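Thiosulfate sulfurtransferase TUM1 (Saccharomyces cerevisiae, PDB 3UTN) transfers sulfur, as a persulfide, from the desulfurase NFS1 to UBA4 in the pathway that thiolates the wobble uridine of tRNAs. Local coordinates at residues N75-D80 with A165-P170; N205-R210 with C270-S275; L145-Q150 with T247-E252. All blocks are in the same frame, centred on the assembly; numbering follows the deposited sequence. Where two conformers were deposited one is given.

Interaction 1. Residues N75-D80 with A165-P170; sequences NSIFFD and AFSPYP
F78 and F166 lie side by side and point the same way, F78 CD2 sitting 3.5 Å from F166 CD1 over one face of the F166 ring. The ring planes meet at 41°, an oblique pairing of centroids 5.0 Å apart. This greasy contact flanks strand 77-78, an edge strand of the parallel sheet in the first rhodanese domain. Its inner neighbour, strand 47-51, takes the backbone bonds of I77, while the loop 165-170 runs past the other flank. With CG anti to the backbone N (chi1 174°), the F78 ring is laid beside F166, and this large flat apolar group fills the gap between the loop and N63, K64 and F67 of helix 63-69. Beside the rings F78 N donates to F166 O at a very short 2.5 Å.

Next comes I77, whose branch CG2 meets the edge of the Y169 ring in its plane, 3.4 Å from CD2. The end of the isoleucine leads away from the loop, and the residue also packs on L108 and V110. P168 CG lies 3.6 Å above one face of the tyrosine ring, offset toward its rim.

At the polar edge Y169 OH donates to N75 O at 2.5 Å, though the hydroxyl's position is less sure because it crowds a neighbour in the model. S167 builds an ST turn: its OG, which also bonds to L108 O, accepts from Y169 N at 3.0 Å.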
# COMPACT_ATOMS: atom_id res chain seq x y z
N ASN A 75 -14.19 -16.54 -1.28
CA ASN A 75 -14.91 -15.60 -0.45
C ASN A 75 -14.34 -14.20 -0.52
O ASN A 75 -14.63 -13.35 0.32
CB ASN A 75 -14.94 -16.08 1.00
CG ASN A 75 -15.31 -17.54 1.12
OD1 ASN A 75 -16.21 -18.01 0.42
ND2 ASN A 75 -14.62 -18.26 1.98
N SER A 76 -13.51 -13.97 -1.54
CA SER A 76 -12.89 -12.68 -1.74
C SER A 76 -13.92 -11.62 -2.04
O SER A 76 -14.92 -11.88 -2.68
CB SER A 76 -11.91 -12.71 -2.90
OG SER A 76 -10.71 -13.35 -2.54
N ILE A 77 -13.65 -10.42 -1.57
CA ILE A 77 -14.32 -9.28 -2.08
C ILE A 77 -13.26 -8.61 -2.92
O ILE A 77 -12.05 -8.88 -2.77
CB ILE A 77 -14.80 -8.31 -0.99
CG1 ILE A 77 -13.62 -7.82 -0.16
CG2 ILE A 77 -15.87 -8.99 -0.15
CD1 ILE A 77 -13.98 -6.75 0.83
N PHE A 78 -13.71 -7.77 -3.81
CA PHE A 78 -12.79 -6.97 -4.55
C PHE A 78 -12.77 -5.62 -3.88
O PHE A 78 -13.81 -5.03 -3.63
CB PHE A 78 -13.25 -6.85 -5.98
CG PHE A 78 -12.42 -5.90 -6.78
CD1 PHE A 78 -11.11 -6.23 -7.12
CD2 PHE A 78 -12.95 -4.68 -7.18
CE1 PHE A 78 -10.34 -5.35 -7.85
CE2 PHE A 78 -12.18 -3.81 -7.91
CZ PHE A 78 -10.87 -4.14 -8.24
N PHE A 79 -11.57 -5.14 -3.59
CA PHE A 79 -11.40 -3.83 -3.03
C PHE A 79 -10.93 -2.95 -4.16
O PHE A 79 -9.81 -3.08 -4.64
CB PHE A 79 -10.36 -3.85 -1.92
CG PHE A 79 -10.18 -2.55 -1.22
CD1 PHE A 79 -9.41 -1.54 -1.78
CD2 PHE A 79 -10.77 -2.33 0.03
CE1 PHE A 79 -9.23 -0.33 -1.13
CE2 PHE A 79 -10.59 -1.12 0.69
CZ PHE A 79 -9.82 -0.13 0.11
N ASP A 80 -11.80 -2.06 -4.59
CA ASP A 80 -11.49 -1.19 -5.68
C ASP A 80 -10.63 -0.05 -5.18
O ASP A 80 -11.13 0.93 -4.63
CB ASP A 80 -12.76 -0.67 -6.34
CG ASP A 80 -12.49 -0.07 -7.68
OD1 ASP A 80 -11.39 0.49 -7.87
OD2 ASP A 80 -13.37 -0.15 -8.55
N ALA A 165 -19.87 -10.34 -9.16
CA ALA A 165 -19.99 -9.46 -8.01
C ALA A 165 -18.61 -9.25 -7.43
O ALA A 165 -17.78 -10.16 -7.43
CB ALA A 165 -20.93 -10.06 -6.98
N PHE A 166 -18.37 -8.04 -6.95
CA PHE A 166 -17.11 -7.71 -6.31
C PHE A 166 -17.12 -8.14 -4.88
O PHE A 166 -16.14 -7.97 -4.16
CB PHE A 166 -16.84 -6.23 -6.42
CG PHE A 166 -16.58 -5.79 -7.81
CD1 PHE A 166 -15.65 -6.47 -8.59
CD2 PHE A 166 -17.29 -4.75 -8.36
CE1 PHE A 166 -15.42 -6.08 -9.89
CE2 PHE A 166 -17.06 -4.36 -9.66
CZ PHE A 166 -16.12 -5.03 -10.42
N SER A 167 -18.25 -8.70 -4.48
CA SER A 167 -18.39 -9.27 -3.17
C SER A 167 -19.50 -10.30 -3.23
O SER A 167 -20.53 -10.05 -3.83
CB SER A 167 -18.76 -8.21 -2.16
OG SER A 167 -19.07 -8.83 -0.93
N PRO A 168 -19.27 -11.45 -2.60
CA PRO A 168 -20.31 -12.47 -2.48
C PRO A 168 -21.19 -12.21 -1.26
O PRO A 168 -22.13 -12.95 -1.01
CB PRO A 168 -19.50 -13.74 -2.26
CG PRO A 168 -18.30 -13.27 -1.51
CD PRO A 168 -17.98 -11.91 -2.06
N TYR A 169 -20.88 -11.15 -0.53
CA TYR A 169 -21.54 -10.89 0.73
C TYR A 169 -22.65 -9.90 0.54
O TYR A 169 -22.52 -8.99 -0.28
CB TYR A 169 -20.54 -10.37 1.76
CG TYR A 169 -19.36 -11.30 1.91
CD1 TYR A 169 -19.50 -12.54 2.52
CD2 TYR A 169 -18.12 -10.95 1.42
CE1 TYR A 169 -18.43 -13.40 2.65
CE2 TYR A 169 -17.04 -11.80 1.53
CZ TYR A 169 -17.20 -13.02 2.15
OH TYR A 169 -16.13 -13.86 2.26
N PRO A 170 -23.75 -10.06 1.29
CA PRO A 170 -24.80 -9.06 1.23
C PRO A 170 -24.25 -7.74 1.73
O PRO A 170 -23.32 -7.72 2.53
CB PRO A 170 -25.86 -9.59 2.21
CG PRO A 170 -25.10 -10.46 3.15
CD PRO A 170 -24.03 -11.09 2.30

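Interaction 2. Residues N205-R210 with C270-S275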
# COMPACT_ATOMS: atom_id res chain seq x y z
N ASN A 205 13.10 9.52 8.23
CA ASN A 205 13.50 8.74 7.09
C ASN A 205 12.37 8.95 6.11
O ASN A 205 11.22 8.61 6.39
CB ASN A 205 13.59 7.28 7.47
CG ASN A 205 14.45 7.07 8.69
OD1 ASN A 205 15.62 7.42 8.69
ND2 ASN A 205 13.85 6.54 9.75
N ALA A 206 12.66 9.59 5.00
CA ALA A 206 11.62 9.86 4.05
C ALA A 206 11.97 9.09 2.81
O ALA A 206 12.95 9.37 2.14
CB ALA A 206 11.48 11.34 3.79
N PHE A 207 11.17 8.07 2.53
CA PHE A 207 11.45 7.22 1.41
C PHE A 207 10.42 7.37 0.34
O PHE A 207 9.23 7.50 0.61
CB PHE A 207 11.54 5.77 1.83
CG PHE A 207 12.62 5.51 2.80
CD1 PHE A 207 13.95 5.54 2.40
CD2 PHE A 207 12.33 5.27 4.13
CE1 PHE A 207 14.97 5.32 3.31
CE2 PHE A 207 13.34 5.03 5.04
CZ PHE A 207 14.66 5.06 4.63
N ASP A 208 10.92 7.34 -0.87
CA ASP A 208 10.07 7.44 -2.01
C ASP A 208 10.12 6.10 -2.69
O ASP A 208 11.19 5.61 -3.05
CB ASP A 208 10.56 8.56 -2.91
CG ASP A 208 9.53 8.96 -3.90
OD1 ASP A 208 9.03 8.07 -4.60
OD2 ASP A 208 9.21 10.16 -3.96
N ALA A 209 8.95 5.49 -2.84
CA ALA A 209 8.85 4.14 -3.38
C ALA A 209 8.94 4.09 -4.89
O ALA A 209 8.95 3.01 -5.48
CB ALA A 209 7.56 3.48 -2.92
N ARG A 210 9.00 5.26 -5.52
CA ARG A 210 9.10 5.32 -6.97
C ARG A 210 10.45 4.78 -7.39
O ARG A 210 11.35 4.63 -6.57
CB ARG A 210 8.95 6.74 -7.48
CG ARG A 210 7.56 7.30 -7.31
CD ARG A 210 7.58 8.77 -7.66
NE ARG A 210 8.47 9.51 -6.77
CZ ARG A 210 9.22 10.53 -7.16
NH1 ARG A 210 9.20 10.94 -8.42
NH2 ARG A 210 10.00 11.14 -6.28
N CYS A 270 20.79 4.70 0.82
CA CYS A 270 19.81 5.29 1.69
C CYS A 270 20.16 5.06 3.13
O CYS A 270 20.83 4.09 3.47
CB CYS A 270 18.44 4.70 1.43
SG CYS A 270 17.78 5.20 -0.16
N THR A 271 19.69 5.97 3.96
CA THR A 271 19.81 5.83 5.39
C THR A 271 18.42 5.59 5.93
O THR A 271 17.45 6.22 5.50
CB THR A 271 20.41 7.08 6.04
OG1 THR A 271 19.58 8.21 5.73
CG2 THR A 271 21.82 7.34 5.53
N LEU A 272 18.33 4.65 6.85
CA LEU A 272 17.14 4.53 7.64
C LEU A 272 17.61 4.66 9.08
O LEU A 272 18.19 3.74 9.64
CB LEU A 272 16.44 3.21 7.40
CG LEU A 272 14.94 3.27 7.71
CD1 LEU A 272 14.22 2.20 6.92
CD2 LEU A 272 14.68 3.13 9.20
N ASP A 273 17.38 5.84 9.63
CA ASP A 273 17.75 6.13 10.99
C ASP A 273 16.68 5.54 11.89
O ASP A 273 15.52 5.95 11.81
CB ASP A 273 17.87 7.63 11.18
CG ASP A 273 18.52 8.02 12.49
OD1 ASP A 273 18.40 7.26 13.47
OD2 ASP A 273 19.15 9.10 12.53
N PRO A 274 17.05 4.56 12.74
CA PRO A 274 16.09 3.93 13.64
C PRO A 274 15.50 4.91 14.65
O PRO A 274 14.47 4.61 15.25
CB PRO A 274 16.92 2.85 14.35
CG PRO A 274 18.33 3.30 14.21
CD PRO A 274 18.40 3.97 12.88
N SER A 275 16.15 6.05 14.84
CA SER A 275 15.68 7.06 15.79
C SER A 275 14.67 8.02 15.16
O SER A 275 13.98 8.75 15.86
CB SER A 275 16.85 7.84 16.38
OG SER A 275 17.37 8.78 15.45
O HOH W 1 17.25 8.71 6.96
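The F207 ring is met along its rim: L272 CA lies at the edge in the ring plane, and C270 CB lies near that plane, 4.0 Å from CE1. L272 CD1 comes in obliquely to 3.5 Å from CE2, its side chain crossing that of F207 at about a right angle. T271 O also approaches obliquely, 3.1 Å from CZ. A phenylalanine suits this buried strand position because it fills the layer between sheet and helices, where L265, I291 and L295 join it.

The second flat group is the amide of N205, sent from the strand toward D273 by a CG anti to the carbonyl carbon (chi1 -51°). Both ends of the amide are used on one residue: D273 N donates to OD1 at 2.5 Å, from 38° above the carbonyl plane, and ND2 donates to D273 O at 2.7 Å, almost within the amide plane. Asparagine is apt, offering an acceptor and a donor to a backbone that needs both. A water bridges OD1 to T271 OG1, and T278 OG1 takes a further bond from ND2.

S275 N closes an Asx turn on D273 OD1, and S275 OG adds a second bond from the same face. The arrangement joins an inner strand to the connection between helix 255-267 and strand 278-281, in the parallel sheet of the second, C-terminal rhodanese domain, which carries the catalytic C282.

Interaction 3. Residues L145-Q150 with T247-E252; sequences LNNFNQ and TKTYPE
Two asparagines are aimed at the same loop by different torsions: N146 holds CG anti to its backbone N (chi1 -172°), whereas N147 tucks CG between N and the carbonyl carbon (chi1 56°), after a cis peptide bond. The extended N146 side chain reaches across to Y250 and sets its amide against both the N and the O of that residue. Its OD1 accepts from Y250 N at 2.7 Å, and its ND2 returns a bond of 2.7 Å to Y250 O, which lies in the amide plane. N124 gives OD1 a second donor, and a water links ND2 to E252 OE1.

N147 points ND2 at T247 O, 2.6 Å away and nearly straight at 177°. The same oxygen receives N149 ND2 at 3.0 Å from above its carbonyl plane, so two side-chain donors hold the T247 carbonyl; N149 ND2 also bonds to V122 O. T247 CG2 rests against the amide of Q150, whose NE2 bonds to E153. T247 OG1 accepts from T249 N in an ST turn that bends the loop, while Y250 reaches I290 O through its hydroxyl.

N147 also takes Q150 N on OD1 (2.9 Å), making it the N-cap of helix 148-153. Asparagine suits N146 and N147, each using donor and acceptor on backbone groups; N149 is a donor here. The N147 amide thus starts a helix of the first rhodanese domain and grips a loop of the second, an interface of the tandem rhodanese fold.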
# COMPACT_ATOMS: atom_id res chain seq x y z
N LEU A 145 -2.16 -10.56 2.60
CA LEU A 145 -1.68 -11.84 2.16
C LEU A 145 -0.35 -11.58 1.51
O LEU A 145 -0.21 -10.69 0.67
CB LEU A 145 -2.62 -12.50 1.17
CG LEU A 145 -2.12 -13.86 0.71
CD1 LEU A 145 -2.20 -14.89 1.83
CD2 LEU A 145 -2.94 -14.30 -0.48
N ASN A 146 0.64 -12.36 1.93
CA ASN A 146 1.95 -12.20 1.39
C ASN A 146 2.45 -13.45 0.68
O ASN A 146 3.11 -14.29 1.27
CB ASN A 146 2.92 -11.79 2.48
CG ASN A 146 4.27 -11.45 1.93
OD1 ASN A 146 4.36 -10.92 0.82
ND2 ASN A 146 5.32 -11.77 2.67
N ASN A 147 2.12 -13.60 -0.59
CA ASN A 147 1.18 -12.74 -1.27
C ASN A 147 0.38 -13.66 -2.16
O ASN A 147 0.59 -14.88 -2.14
CB ASN A 147 1.88 -11.65 -2.09
CG ASN A 147 2.87 -12.21 -3.08
OD1 ASN A 147 2.91 -13.41 -3.36
ND2 ASN A 147 3.69 -11.34 -3.64
N PHE A 148 -0.51 -13.09 -2.95
CA PHE A 148 -1.34 -13.88 -3.81
C PHE A 148 -0.54 -14.62 -4.86
O PHE A 148 -0.93 -15.70 -5.27
CB PHE A 148 -2.40 -13.02 -4.45
CG PHE A 148 -3.50 -13.79 -5.08
CD1 PHE A 148 -4.07 -14.88 -4.42
CD2 PHE A 148 -4.00 -13.42 -6.32
CE1 PHE A 148 -5.11 -15.58 -5.01
CE2 PHE A 148 -5.03 -14.11 -6.90
CZ PHE A 148 -5.59 -15.19 -6.25
N ASN A 149 0.57 -14.03 -5.29
CA ASN A 149 1.47 -14.70 -6.23
C ASN A 149 1.89 -16.04 -5.69
O ASN A 149 1.77 -17.06 -6.36
CB ASN A 149 2.72 -13.86 -6.50
CG ASN A 149 2.44 -12.67 -7.39
OD1 ASN A 149 1.36 -12.55 -7.97
ND2 ASN A 149 3.42 -11.79 -7.52
N GLN A 150 2.37 -16.04 -4.45
CA GLN A 150 2.87 -17.25 -3.83
C GLN A 150 1.71 -18.15 -3.53
O GLN A 150 1.78 -19.36 -3.72
CB GLN A 150 3.64 -16.92 -2.57
CG GLN A 150 4.99 -16.31 -2.88
CD GLN A 150 5.86 -17.24 -3.68
OE1 GLN A 150 6.77 -17.86 -3.14
NE2 GLN A 150 5.60 -17.35 -4.99
N THR A 247 8.59 -13.10 -6.87
CA THR A 247 7.32 -13.42 -6.24
C THR A 247 6.63 -12.18 -5.70
O THR A 247 5.44 -12.20 -5.39
CB THR A 247 7.51 -14.41 -5.08
OG1 THR A 247 8.23 -13.77 -4.02
CG2 THR A 247 8.28 -15.65 -5.54
N LYS A 248 7.38 -11.09 -5.58
CA LYS A 248 6.88 -9.83 -5.05
C LYS A 248 6.38 -9.96 -3.62
O LYS A 248 5.64 -9.12 -3.13
CB LYS A 248 5.78 -9.24 -5.96
CG LYS A 248 6.19 -9.07 -7.41
CD LYS A 248 7.44 -8.23 -7.53
CE LYS A 248 7.88 -8.09 -8.98
NZ LYS A 248 9.23 -7.47 -9.03
N THR A 249 6.78 -11.03 -2.95
CA THR A 249 6.44 -11.17 -1.55
C THR A 249 7.30 -10.20 -0.79
O THR A 249 8.43 -9.88 -1.19
CB THR A 249 6.74 -12.56 -0.98
OG1 THR A 249 8.06 -12.96 -1.36
CG2 THR A 249 5.72 -13.56 -1.46
N TYR A 250 6.76 -9.72 0.31
CA TYR A 250 7.59 -9.13 1.32
C TYR A 250 8.41 -10.25 1.87
O TYR A 250 7.89 -11.33 2.12
CB TYR A 250 6.75 -8.57 2.43
CG TYR A 250 6.08 -7.30 2.05
CD1 TYR A 250 6.80 -6.12 1.97
CD2 TYR A 250 4.72 -7.28 1.79
CE1 TYR A 250 6.18 -4.94 1.62
CE2 TYR A 250 4.09 -6.10 1.45
CZ TYR A 250 4.83 -4.94 1.36
OH TYR A 250 4.20 -3.79 1.03
N PRO A 251 9.71 -10.00 2.04
CA PRO A 251 10.54 -10.95 2.75
C PRO A 251 9.96 -11.18 4.12
O PRO A 251 9.20 -10.34 4.62
CB PRO A 251 11.88 -10.23 2.86
CG PRO A 251 11.90 -9.33 1.68
CD PRO A 251 10.49 -8.86 1.52
N GLU A 252 10.29 -12.30 4.72
CA GLU A 252 9.81 -12.61 6.05
C GLU A 252 10.28 -11.56 7.03
O GLU A 252 11.36 -10.99 6.86
CB GLU A 252 10.27 -14.00 6.48
CG GLU A 252 9.61 -15.10 5.68
CD GLU A 252 8.10 -15.03 5.75
OE1 GLU A 252 7.47 -14.70 4.72
OE2 GLU A 252 7.54 -15.28 6.84
O HOH W 2 4.80 -13.30 4.80
O HOH W 3 5.53 -15.40 2.07
O HOH W 4 8.81 -15.42 -1.90

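How the interactions relate
Interactions 1 and 2 each work within one rhodanese half, on opposite sides of the chain's centre with their centres 35 Å apart, whereas interaction 3 joins the two halves. The first two set a loop, each beside a strand of its own domain's five-stranded parallel sheet: 77-78 is outermost, 205-208 lies inside. Phenylalanines carry the apolar part in both, but only interaction 1 pairs two aromatic rings. There the polar links are one backbone bond and a less certain tyrosine hydroxyl bond, while 205-210 adds a side-chain amide read against backbone. Interaction 3, joining loop regions of different domains, depends on direct asparagine-to-backbone bonds, with waters at its margin. All three mix buried residues with a more exposed margin.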